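Local coordinates for protein VP5 (Halorubrum pleomorphic virus 2, PDB 6QGI) that forms part of the envelope of an archaeal pleomorphic virus and probably mediates fusion of the viral membrane with that of the host cell, at residues Val297-Ala303 against Pro315-Ala319; Glu388-Val392 against Val409-Glu414; Thr248-Val253 against Thr469-Ile474. All coordinates share one frame; numbering follows the deposited sequence.

Interaction 1 (Val297-Ala303 against Pro315-Ala319)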
ATOM      1  N   VAL A 297      -2.385   5.292 -16.074  1.00 31.50           N
ATOM      2  CA  VAL A 297      -3.162   4.051 -16.037  1.00 31.47           C
ATOM      3  C   VAL A 297      -3.533   3.582 -17.449  1.00 35.72           C
ATOM      4  O   VAL A 297      -3.736   4.402 -18.346  1.00 36.18           O
ATOM      5  CB  VAL A 297      -4.460   4.244 -15.177  1.00 35.72           C
ATOM      6  CG1 VAL A 297      -5.408   3.060 -15.298  1.00 36.52           C
ATOM      7  CG2 VAL A 297      -4.146   4.495 -13.707  1.00 34.49           C
ATOM      8  N   ASP A 298      -3.665   2.255 -17.618  1.00 31.53           N
ATOM      9  CA  ASP A 298      -4.168   1.632 -18.829  1.00 32.22           C
ATOM     10  C   ASP A 298      -5.463   0.914 -18.459  1.00 36.68           C
ATOM     11  O   ASP A 298      -5.463  -0.275 -18.121  1.00 36.41           O
ATOM     12  CB  ASP A 298      -3.148   0.695 -19.499  1.00 34.12           C
ATOM     13  CG  ASP A 298      -3.560   0.186 -20.879  1.00 44.53           C
ATOM     14  OD1 ASP A 298      -4.775   0.188 -21.185  1.00 45.50           O
ATOM     15  OD2 ASP A 298      -2.674  -0.211 -21.649  1.00 50.77           O
ATOM     16  N   ALA A 299      -6.563   1.673 -18.499  1.00 33.31           N
ATOM     17  CA  ALA A 299      -7.915   1.221 -18.196  1.00 33.44           C
ATOM     18  C   ALA A 299      -8.513   0.394 -19.338  1.00 39.42           C
ATOM     19  O   ALA A 299      -9.377  -0.449 -19.091  1.00 39.58           O
ATOM     20  CB  ALA A 299      -8.797   2.431 -17.932  1.00 34.01           C
ATOM     21  N   GLU A 300      -8.062   0.644 -20.582  1.00 37.62           N
ATOM     22  CA  GLU A 300      -8.596   0.031 -21.796  1.00 39.38           C
ATOM     23  C   GLU A 300      -7.958  -1.302 -22.212  1.00 43.37           C
ATOM     24  O   GLU A 300      -8.475  -1.927 -23.138  1.00 44.48           O
ATOM     25  CB  GLU A 300      -8.504   1.014 -22.972  1.00 41.95           C
ATOM     26  CG  GLU A 300      -9.799   1.774 -23.229  1.00 57.12           C
ATOM     27  CD  GLU A 300     -11.048   0.948 -23.497  1.00 87.87           C
ATOM     28  OE1 GLU A 300     -10.954  -0.087 -24.198  1.00 84.70           O
ATOM     29  OE2 GLU A 300     -12.130   1.347 -23.009  1.00 86.79           O
ATOM     30  N   ARG A 301      -6.874  -1.752 -21.555  1.00 38.42           N
ATOM     31  CA  ARG A 301      -6.263  -3.022 -21.944  1.00 38.36           C
ATOM     32  C   ARG A 301      -6.139  -3.984 -20.765  1.00 40.82           C
ATOM     33  O   ARG A 301      -5.312  -3.783 -19.871  1.00 39.26           O
ATOM     34  CB  ARG A 301      -4.905  -2.815 -22.629  1.00 37.74           C
ATOM     35  CG  ARG A 301      -5.034  -2.571 -24.126  1.00 47.15           C
ATOM     36  CD  ARG A 301      -4.056  -1.523 -24.618  1.00 55.58           C
ATOM     37  NE  ARG A 301      -4.440  -0.184 -24.167  1.00 62.01           N
ATOM     38  CZ  ARG A 301      -4.648   0.850 -24.973  1.00 79.19           C
ATOM     39  NH1 ARG A 301      -5.009   2.025 -24.469  1.00 68.74           N
ATOM     40  NH2 ARG A 301      -4.487   0.728 -26.283  1.00 68.36           N
ATOM     41  N   GLU A 302      -6.984  -5.030 -20.777  1.00 37.69           N
ATOM     42  CA  GLU A 302      -6.998  -6.082 -19.769  1.00 36.51           C
ATOM     43  C   GLU A 302      -5.877  -7.056 -20.084  1.00 40.47           C
ATOM     44  O   GLU A 302      -5.767  -7.546 -21.213  1.00 40.38           O
ATOM     45  CB  GLU A 302      -8.360  -6.795 -19.712  1.00 38.73           C
ATOM     46  CG  GLU A 302      -8.566  -7.602 -18.438  1.00 48.49           C
ATOM     47  CD  GLU A 302      -9.694  -8.614 -18.486  1.00 70.82           C
ATOM     48  OE1 GLU A 302     -10.873  -8.201 -18.411  1.00 64.40           O
ATOM     49  OE2 GLU A 302      -9.396  -9.826 -18.587  1.00 65.87           O
ATOM     50  N   ALA A 303      -5.027  -7.306 -19.088  1.00 36.37           N
ATOM     51  CA  ALA A 303      -3.887  -8.192 -19.230  1.00 36.10           C
ATOM     52  C   ALA A 303      -3.952  -9.339 -18.254  1.00 39.10           C
ATOM     53  O   ALA A 303      -4.230  -9.126 -17.071  1.00 37.95           O
ATOM     54  CB  ALA A 303      -2.604  -7.415 -19.015  1.00 35.86           C
ATOM     55  N   PRO A 315      -6.235 -11.911 -14.202  1.00 35.59           N
ATOM     56  CA  PRO A 315      -6.569 -10.916 -15.239  1.00 35.77           C
ATOM     57  C   PRO A 315      -6.856  -9.529 -14.645  1.00 38.06           C
ATOM     58  O   PRO A 315      -7.626  -9.411 -13.691  1.00 37.70           O
ATOM     59  CB  PRO A 315      -7.819 -11.508 -15.902  1.00 38.92           C
ATOM     60  CG  PRO A 315      -8.401 -12.472 -14.879  1.00 43.16           C
ATOM     61  CD  PRO A 315      -7.447 -12.609 -13.724  1.00 37.26           C
ATOM     62  N   GLY A 316      -6.255  -8.491 -15.215  1.00 33.46           N
ATOM     63  CA  GLY A 316      -6.468  -7.133 -14.729  1.00 32.26           C
ATOM     64  C   GLY A 316      -5.797  -6.023 -15.509  1.00 36.06           C
ATOM     65  O   GLY A 316      -5.104  -6.266 -16.500  1.00 36.55           O
ATOM     66  N   THR A 317      -6.014  -4.786 -15.052  1.00 31.84           N
ATOM     67  CA  THR A 317      -5.477  -3.575 -15.674  1.00 31.43           C
ATOM     68  C   THR A 317      -4.272  -3.045 -14.896  1.00 33.11           C
ATOM     69  O   THR A 317      -4.189  -3.206 -13.672  1.00 31.18           O
ATOM     70  CB  THR A 317      -6.565  -2.501 -15.804  1.00 40.82           C
ATOM     71  OG1 THR A 317      -7.256  -2.376 -14.561  1.00 42.07           O
ATOM     72  CG2 THR A 317      -7.554  -2.799 -16.930  1.00 40.77           C
ATOM     73  N   PHE A 318      -3.345  -2.403 -15.629  1.00 29.40           N
ATOM     74  CA  PHE A 318      -2.109  -1.838 -15.105  1.00 28.00           C
ATOM     75  C   PHE A 318      -2.176  -0.341 -14.843  1.00 30.76           C
ATOM     76  O   PHE A 318      -2.868   0.417 -15.534  1.00 30.02           O
ATOM     77  CB  PHE A 318      -0.945  -2.086 -16.071  1.00 30.17           C
ATOM     78  CG  PHE A 318      -0.375  -3.479 -16.090  1.00 31.73           C
ATOM     79  CD1 PHE A 318       0.464  -3.919 -15.074  1.00 33.97           C
ATOM     80  CD2 PHE A 318      -0.608  -4.326 -17.167  1.00 34.58           C
ATOM     81  CE1 PHE A 318       1.026  -5.197 -15.115  1.00 35.01           C
ATOM     82  CE2 PHE A 318      -0.045  -5.600 -17.207  1.00 37.55           C
ATOM     83  CZ  PHE A 318       0.768  -6.026 -16.182  1.00 34.94           C
ATOM     84  N   ALA A 319      -1.388   0.065 -13.847  1.00 26.48           N
ATOM     85  CA  ALA A 319      -1.148   1.433 -13.431  1.00 26.04           C
ATOM     86  C   ALA A 319       0.340   1.562 -13.177  1.00 30.66           C
ATOM     87  O   ALA A 319       0.933   0.681 -12.544  1.00 30.46           O
ATOM     88  CB  ALA A 319      -1.954   1.767 -12.185  1.00 26.11           C
TER
HETATM   89  O   HOH W   1      -3.295  -2.400 -18.400  1.00 16.69           O
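Ala303 and Phe318 meet methyl to ring: CB of Ala303 lies 3.6 Å from CE2 of Phe318, coming at the ring obliquely. Phe318 CG stands anti to its own carbonyl carbon (chi1 -76°), which turns the ring back along the strand toward Ala303. The backbones beneath are firmly joined, with Ala303 N to Gly316 O and Gly316 N to Ala303 O both at 2.8 Å, an antiparallel hydrogen-bonded pair. One strand, 315-319, thus serves two successive strands, because the partner chain turns a corner at Glu300. Before the corner, Asp298 N gives an almost straight bond (175°) to Phe318 O at 2.9 Å, and Val297 CG2 rests on Ala319 CB. Thr317 fills the inside of the bend. Its CB comes within 3.4 Å of Asp298 O, and its CG2 faces the carbonyls of Asp298, Ala299 and Arg301, while OG1 bonds to Tyr493 of helix 476-496. A single water accepts from Phe318 N and donates to the carbonyl oxygens of Asp298 and Arg301, supplying bonds that the parting strands cannot make directly. Arg301 NE forms a salt bridge to Asp298 OD1 at 3.0 Å; the oxygen lies in the guanidinium plane and is met on its syn side. OD2 accepts from Ser461 N. The chemistry implies a corner fixed from within: backbone bonds secure both arms, a water satisfies polar backbone atoms on both sides of the corner, and opposite charges tie the arms together.

Interaction 2 (Glu388-Val392 against Val409-Glu414)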
ATOM      1  N   GLU A 388     -11.219 -38.366  -9.639  1.00 75.66           N
ATOM      2  CA  GLU A 388     -12.104 -37.744  -8.654  1.00 74.42           C
ATOM      3  C   GLU A 388     -11.550 -36.357  -8.326  1.00 75.52           C
ATOM      4  O   GLU A 388     -10.370 -36.224  -7.986  1.00 73.85           O
ATOM      5  CB  GLU A 388     -12.255 -38.606  -7.383  1.00 75.78           C
ATOM      6  CG  GLU A 388     -12.818 -40.003  -7.604  1.00 88.90           C
ATOM      7  CD  GLU A 388     -12.808 -40.926  -6.396  1.00110.42           C
ATOM      8  OE1 GLU A 388     -12.012 -40.685  -5.460  1.00102.98           O
ATOM      9  OE2 GLU A 388     -13.584 -41.907  -6.397  1.00107.29           O
ATOM     10  N   THR A 389     -12.389 -35.324  -8.478  1.00 71.32           N
ATOM     11  CA  THR A 389     -12.014 -33.932  -8.236  1.00 69.03           C
ATOM     12  C   THR A 389     -12.668 -33.434  -6.946  1.00 70.36           C
ATOM     13  O   THR A 389     -13.889 -33.542  -6.794  1.00 70.72           O
ATOM     14  CB  THR A 389     -12.389 -33.072  -9.449  1.00 79.86           C
ATOM     15  OG1 THR A 389     -11.747 -33.605 -10.613  1.00 83.00           O
ATOM     16  CG2 THR A 389     -12.019 -31.603  -9.269  1.00 76.76           C
ATOM     17  N   VAL A 390     -11.844 -32.914  -6.012  1.00 64.14           N
ATOM     18  CA  VAL A 390     -12.310 -32.388  -4.724  1.00 62.52           C
ATOM     19  C   VAL A 390     -11.565 -31.076  -4.386  1.00 62.86           C
ATOM     20  O   VAL A 390     -10.335 -31.026  -4.447  1.00 61.27           O
ATOM     21  CB  VAL A 390     -12.187 -33.423  -3.562  1.00 66.63           C
ATOM     22  CG1 VAL A 390     -12.672 -32.830  -2.240  1.00 65.52           C
ATOM     23  CG2 VAL A 390     -12.941 -34.717  -3.869  1.00 68.36           C
ATOM     24  N   ALA A 391     -12.330 -30.029  -4.017  1.00 57.91           N
ATOM     25  CA  ALA A 391     -11.815 -28.719  -3.618  1.00 55.38           C
ATOM     26  C   ALA A 391     -11.928 -28.550  -2.099  1.00 56.83           C
ATOM     27  O   ALA A 391     -12.979 -28.842  -1.521  1.00 57.18           O
ATOM     28  CB  ALA A 391     -12.574 -27.613  -4.336  1.00 56.16           C
ATOM     29  N   VAL A 392     -10.831 -28.124  -1.451  1.00 50.79           N
ATOM     30  CA  VAL A 392     -10.763 -27.917   0.000  1.00 49.40           C
ATOM     31  C   VAL A 392     -10.309 -26.478   0.267  1.00 51.36           C
ATOM     32  O   VAL A 392      -9.253 -26.075  -0.222  1.00 50.49           O
ATOM     33  CB  VAL A 392      -9.841 -28.953   0.713  1.00 53.18           C
ATOM     34  CG1 VAL A 392      -9.802 -28.721   2.223  1.00 52.26           C
ATOM     35  CG2 VAL A 392     -10.261 -30.388   0.401  1.00 54.49           C
ATOM     36  N   VAL A 409     -10.123 -36.187   3.265  1.00 59.19           N
ATOM     37  CA  VAL A 409     -10.991 -36.081   2.092  1.00 60.65           C
ATOM     38  C   VAL A 409     -11.778 -37.402   1.884  1.00 67.35           C
ATOM     39  O   VAL A 409     -12.476 -37.550   0.878  1.00 67.70           O
ATOM     40  CB  VAL A 409     -10.166 -35.682   0.823  1.00 64.53           C
ATOM     41  CG1 VAL A 409     -11.071 -35.394  -0.369  1.00 65.36           C
ATOM     42  CG2 VAL A 409      -9.270 -34.476   1.090  1.00 62.62           C
ATOM     43  N   SER A 410     -11.705 -38.337   2.853  1.00 65.75           N
ATOM     44  CA  SER A 410     -12.389 -39.630   2.764  1.00 68.08           C
ATOM     45  C   SER A 410     -13.934 -39.499   2.651  1.00 74.74           C
ATOM     46  O   SER A 410     -14.498 -40.260   1.850  1.00 75.91           O
ATOM     47  CB  SER A 410     -12.014 -40.529   3.936  1.00 71.73           C
ATOM     48  OG  SER A 410     -12.395 -39.992   5.190  1.00 79.78           O
ATOM     49  N   PRO A 411     -14.635 -38.549   3.350  1.00 71.86           N
ATOM     50  CA  PRO A 411     -16.098 -38.463   3.188  1.00 73.20           C
ATOM     51  C   PRO A 411     -16.529 -38.100   1.769  1.00 78.57           C
ATOM     52  O   PRO A 411     -17.539 -38.621   1.299  1.00 79.91           O
ATOM     53  CB  PRO A 411     -16.500 -37.365   4.175  1.00 73.89           C
ATOM     54  CG  PRO A 411     -15.375 -37.324   5.175  1.00 76.98           C
ATOM     55  CD  PRO A 411     -14.174 -37.547   4.338  1.00 71.96           C
ATOM     56  N   GLU A 412     -15.767 -37.219   1.093  1.00 74.72           N
ATOM     57  CA  GLU A 412     -16.063 -36.765  -0.269  1.00 75.46           C
ATOM     58  C   GLU A 412     -15.538 -37.737  -1.345  1.00 80.55           C
ATOM     59  O   GLU A 412     -15.935 -37.629  -2.511  1.00 80.86           O
ATOM     60  CB  GLU A 412     -15.502 -35.352  -0.513  1.00 75.33           C
ATOM     61  CG  GLU A 412     -16.221 -34.265   0.272  1.00 87.77           C
ATOM     62  CD  GLU A 412     -15.572 -32.894   0.255  1.00113.18           C
ATOM     63  OE1 GLU A 412     -14.406 -32.776   0.697  1.00111.72           O
ATOM     64  OE2 GLU A 412     -16.243 -31.928  -0.177  1.00108.06           O
ATOM     65  N   LEU A 413     -14.666 -38.686  -0.958  1.00 77.40           N
ATOM     66  CA  LEU A 413     -14.092 -39.661  -1.887  1.00 78.39           C
ATOM     67  C   LEU A 413     -14.729 -41.051  -1.780  1.00 84.56           C
ATOM     68  O   LEU A 413     -15.292 -41.418  -0.745  1.00 84.32           O
ATOM     69  CB  LEU A 413     -12.573 -39.796  -1.679  1.00 77.23           C
ATOM     70  CG  LEU A 413     -11.675 -38.630  -2.105  1.00 80.35           C
ATOM     71  CD1 LEU A 413     -10.246 -38.870  -1.678  1.00 79.54           C
ATOM     72  CD2 LEU A 413     -11.729 -38.375  -3.603  1.00 83.30           C
ATOM     73  N   GLU A 414     -14.608 -41.824  -2.873  1.00 82.95           N
ATOM     74  CA  GLU A 414     -15.076 -43.206  -3.012  1.00 84.97           C
ATOM     75  C   GLU A 414     -13.875 -44.154  -2.944  1.00 88.97           C
ATOM     76  O   GLU A 414     -14.003 -45.296  -2.497  1.00 89.58           O
ATOM     77  CB  GLU A 414     -15.846 -43.386  -4.332  1.00 88.20           C
ATOM     78  CG  GLU A 414     -17.307 -42.962  -4.295  1.00100.03           C
ATOM     79  CD  GLU A 414     -17.650 -41.562  -3.814  1.00120.89           C
ATOM     80  OE1 GLU A 414     -17.102 -40.586  -4.375  1.00114.59           O
ATOM     81  OE2 GLU A 414     -18.474 -41.443  -2.880  1.00115.67           O
TER
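Val390 lays both its methyl groups over the loop residues facing it. CG1, anti to the backbone N (chi1 180°), reaches Val409 CG1 at 3.6 Å, and the two side chains run alongside in opposite senses. The other branch, CG2, turns to Leu413 CD2 at 3.9 Å. Glu412 crosses CG1, its extended chain bringing OE1 to 3.4 Å, so the valine is bordered by aliphatic groups and by one carboxylate oxygen. Further along the strand, Val392 CG2 makes a looser contact with Val409 CG2. At the opposite end Glu388 crosses over Leu413: its OE1 lies only 3.0 Å from CD2, a tight approach, while OE1 also has a weak hydrogen bond to Thr415 OG1. OE2 of Glu388 meets Glu414 CB at 3.4 Å. The planes of the two carboxylates are turned 75° from each other, and Glu388 OE2 is 4.3 Å from Glu414 OE1, a like-charge proximity that may raise the pKa of one of them. No hydrogen bond spans the segments; the contact rests on van der Waals packing, with carboxylate oxygens against aliphatic carbons at its margins. Within the loop, Leu413 N bonds to Ser410 O, keeping the turn compact. Val390 and Val392, with Glu388 just before the strand, point to the loop, and Thr389 and Ala391 point away, the alternation of a beta strand. The contact is a loop packed on one face of the second strand of the hairpin 378-384/389-393.

Interaction 3 (Thr248-Val253 against Thr469-Ile474)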
ATOM      1  N   THR A 248       4.566  31.790  -7.774  1.00 37.55           N
ATOM      2  CA  THR A 248       5.033  32.097  -9.126  1.00 37.39           C
ATOM      3  C   THR A 248       3.814  32.067 -10.061  1.00 40.75           C
ATOM      4  O   THR A 248       3.653  32.979 -10.867  1.00 41.67           O
ATOM      5  CB  THR A 248       6.155  31.121  -9.542  1.00 41.40           C
ATOM      6  OG1 THR A 248       7.222  31.206  -8.594  1.00 38.40           O
ATOM      7  CG2 THR A 248       6.695  31.397 -10.944  1.00 38.87           C
ATOM      8  N   TRP A 249       2.944  31.041  -9.922  1.00 35.89           N
ATOM      9  CA  TRP A 249       1.727  30.854 -10.721  1.00 35.10           C
ATOM     10  C   TRP A 249       0.788  32.056 -10.595  1.00 39.00           C
ATOM     11  O   TRP A 249       0.298  32.536 -11.612  1.00 39.35           O
ATOM     12  CB  TRP A 249       0.996  29.550 -10.341  1.00 32.52           C
ATOM     13  CG  TRP A 249      -0.139  29.221 -11.267  1.00 33.36           C
ATOM     14  CD1 TRP A 249      -0.063  28.530 -12.438  1.00 36.15           C
ATOM     15  CD2 TRP A 249      -1.511  29.609 -11.119  1.00 33.42           C
ATOM     16  NE1 TRP A 249      -1.296  28.480 -13.040  1.00 35.95           N
ATOM     17  CE2 TRP A 249      -2.210  29.110 -12.239  1.00 37.53           C
ATOM     18  CE3 TRP A 249      -2.224  30.332 -10.143  1.00 34.74           C
ATOM     19  CZ2 TRP A 249      -3.585  29.306 -12.413  1.00 37.26           C
ATOM     20  CZ3 TRP A 249      -3.584  30.524 -10.316  1.00 36.68           C
ATOM     21  CH2 TRP A 249      -4.249  30.021 -11.444  1.00 37.50           C
ATOM     22  N   VAL A 250       0.565  32.550  -9.360  1.00 35.23           N
ATOM     23  CA  VAL A 250      -0.284  33.706  -9.060  1.00 35.75           C
ATOM     24  C   VAL A 250       0.303  34.957  -9.744  1.00 40.87           C
ATOM     25  O   VAL A 250      -0.440  35.673 -10.415  1.00 41.74           O
ATOM     26  CB  VAL A 250      -0.491  33.907  -7.527  1.00 39.56           C
ATOM     27  CG1 VAL A 250      -1.199  35.224  -7.221  1.00 40.27           C
ATOM     28  CG2 VAL A 250      -1.273  32.744  -6.920  1.00 38.46           C
ATOM     29  N   SER A 251       1.630  35.175  -9.631  1.00 37.19           N
ATOM     30  CA  SER A 251       2.329  36.314 -10.241  1.00 37.93           C
ATOM     31  C   SER A 251       2.243  36.317 -11.777  1.00 41.22           C
ATOM     32  O   SER A 251       2.182  37.393 -12.372  1.00 42.34           O
ATOM     33  CB  SER A 251       3.792  36.335  -9.816  1.00 41.99           C
ATOM     34  OG  SER A 251       3.915  36.661  -8.442  1.00 52.53           O
ATOM     35  N   ASN A 252       2.228  35.131 -12.409  1.00 35.89           N
ATOM     36  CA  ASN A 252       2.160  35.007 -13.869  1.00 35.86           C
ATOM     37  C   ASN A 252       0.724  35.146 -14.408  1.00 40.38           C
ATOM     38  O   ASN A 252       0.539  35.559 -15.556  1.00 40.65           O
ATOM     39  CB  ASN A 252       2.746  33.660 -14.325  1.00 33.93           C
ATOM     40  CG  ASN A 252       4.173  33.377 -13.902  1.00 52.56           C
ATOM     41  OD1 ASN A 252       4.913  34.248 -13.416  1.00 42.75           O
ATOM     42  ND2 ASN A 252       4.588  32.127 -14.063  1.00 47.19           N
ATOM     43  N   VAL A 253      -0.280  34.796 -13.583  1.00 36.38           N
ATOM     44  CA  VAL A 253      -1.704  34.779 -13.933  1.00 36.01           C
ATOM     45  C   VAL A 253      -2.401  36.116 -13.596  1.00 40.16           C
ATOM     46  O   VAL A 253      -3.223  36.573 -14.394  1.00 40.20           O
ATOM     47  CB  VAL A 253      -2.370  33.560 -13.234  1.00 38.68           C
ATOM     48  CG1 VAL A 253      -3.885  33.675 -13.144  1.00 38.76           C
ATOM     49  CG2 VAL A 253      -1.978  32.269 -13.933  1.00 37.84           C
ATOM     50  N   THR A 469       2.127  22.669 -13.087  1.00 36.17           N
ATOM     51  CA  THR A 469       3.358  23.453 -13.052  1.00 36.86           C
ATOM     52  C   THR A 469       2.950  24.864 -12.656  1.00 43.14           C
ATOM     53  O   THR A 469       1.755  25.151 -12.558  1.00 43.19           O
ATOM     54  CB  THR A 469       4.083  23.423 -14.434  1.00 45.49           C
ATOM     55  OG1 THR A 469       3.394  24.247 -15.375  1.00 45.98           O
ATOM     56  CG2 THR A 469       4.297  22.017 -14.990  1.00 44.60           C
ATOM     57  N   ASP A 470       3.920  25.754 -12.447  1.00 41.40           N
ATOM     58  CA  ASP A 470       3.614  27.141 -12.110  1.00 42.04           C
ATOM     59  C   ASP A 470       3.085  27.933 -13.320  1.00 45.50           C
ATOM     60  O   ASP A 470       2.545  29.012 -13.126  1.00 46.44           O
ATOM     61  CB  ASP A 470       4.840  27.851 -11.494  1.00 44.63           C
ATOM     62  CG  ASP A 470       6.205  27.517 -12.084  1.00 57.91           C
ATOM     63  OD1 ASP A 470       6.259  27.055 -13.245  1.00 59.80           O
ATOM     64  OD2 ASP A 470       7.223  27.745 -11.387  1.00 62.87           O
ATOM     65  N   SER A 471       3.266  27.453 -14.553  1.00 41.59           N
ATOM     66  CA  SER A 471       2.779  28.202 -15.721  1.00 42.32           C
ATOM     67  C   SER A 471       1.566  27.549 -16.425  1.00 45.24           C
ATOM     68  O   SER A 471       1.010  28.168 -17.333  1.00 46.34           O
ATOM     69  CB  SER A 471       3.908  28.412 -16.724  1.00 46.73           C
ATOM     70  OG  SER A 471       4.438  27.177 -17.176  1.00 55.52           O
ATOM     71  N   ASN A 472       1.136  26.337 -16.014  1.00 39.52           N
ATOM     72  CA  ASN A 472       0.020  25.679 -16.703  1.00 38.78           C
ATOM     73  C   ASN A 472      -1.347  25.862 -15.994  1.00 41.02           C
ATOM     74  O   ASN A 472      -1.417  26.472 -14.925  1.00 40.37           O
ATOM     75  CB  ASN A 472       0.313  24.189 -16.933  1.00 38.13           C
ATOM     76  CG  ASN A 472       0.530  23.364 -15.712  1.00 53.91           C
ATOM     77  OD1 ASN A 472       0.247  23.775 -14.599  1.00 49.00           O
ATOM     78  ND2 ASN A 472       1.052  22.192 -15.928  1.00 45.83           N
ATOM     79  N   TYR A 473      -2.433  25.331 -16.629  1.00 36.02           N
ATOM     80  CA  TYR A 473      -3.848  25.386 -16.210  1.00 34.68           C
ATOM     81  C   TYR A 473      -4.280  26.845 -16.032  1.00 38.43           C
ATOM     82  O   TYR A 473      -4.812  27.254 -14.995  1.00 37.76           O
ATOM     83  CB  TYR A 473      -4.098  24.516 -14.968  1.00 33.77           C
ATOM     84  CG  TYR A 473      -4.062  23.041 -15.292  1.00 33.35           C
ATOM     85  CD1 TYR A 473      -5.211  22.371 -15.699  1.00 35.14           C
ATOM     86  CD2 TYR A 473      -2.871  22.321 -15.243  1.00 33.20           C
ATOM     87  CE1 TYR A 473      -5.178  21.021 -16.037  1.00 35.16           C
ATOM     88  CE2 TYR A 473      -2.836  20.957 -15.528  1.00 33.40           C
ATOM     89  CZ  TYR A 473      -3.993  20.314 -15.935  1.00 39.10           C
ATOM     90  OH  TYR A 473      -3.990  18.989 -16.263  1.00 37.09           O
ATOM     91  N   ILE A 474      -4.029  27.626 -17.093  1.00 35.20           N
ATOM     92  CA  ILE A 474      -4.317  29.051 -17.198  1.00 35.49           C
ATOM     93  C   ILE A 474      -5.404  29.278 -18.263  1.00 39.78           C
ATOM     94  O   ILE A 474      -5.768  30.424 -18.536  1.00 40.95           O
ATOM     95  CB  ILE A 474      -3.013  29.851 -17.489  1.00 38.93           C
ATOM     96  CG1 ILE A 474      -2.369  29.443 -18.847  1.00 39.96           C
ATOM     97  CG2 ILE A 474      -2.019  29.698 -16.326  1.00 38.47           C
ATOM     98  CD1 ILE A 474      -1.364  30.462 -19.448  1.00 47.63           C
TER
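This is a helix-to-loop contact in which a tryptophan near the C-terminal end of helix 225-253 sets its indole against the irregular chain before helix 476-496. The indole of Trp249 carries most of the contact. With CG anti to the backbone N (chi1 -172°), the ring swings out from the helix and its NE1 donates to Asn472 O at 2.8 Å, nearly in line with that carbonyl, although the N-H is bent to 145°. The same oxygen also accepts from Lys78 NZ, so two donors grip it. Tyr473 O sits at the ring edge, 3.5 Å from CZ2. Ile474 CG2 approaches the indole obliquely and also touches Val253 CG2 at 3.5 Å; that valine methyl itself lies over the centre of one indole face. One residue earlier in the helix, Thr248 CG2 lies against Asp470 OD2 at 3.7 Å. The loop is braced internally by Thr469 N, bonded to Asn472 OD1 at 2.7 Å, which is consistent with a fixed position for the Asn472 carbonyl. Around this contact, Lys78, Ala81 and Ile82 of helix 66-86 also pack on Trp249, Val250 turns to helix 91-133, and Tyr473 leans on Leu482 of helix 476-496.

In the fold
Followed from the N terminus, the chain first reaches the end of helix 225-253, where interaction 3 opens; its partner, 469-474, arrives only after more than 200 residues. Within that long loop the other two contacts lie in series. Interaction 1 closes a short excursion around the hairpin of strands 301-307 and 312-320, and interaction 2 then closes another between strand 389-393 and the loop preceding strand 418-427. None of the loops cross. Interactions 2 and 3 lie on opposite sides of the chain's centre, their own centres about 68 Å apart. The two local contacts lie in the beta-rich part, whereas interaction 3 ties the end of helix 225-253, which packs with helices 66-86 and 91-133, to the segment leading into helix 476-496.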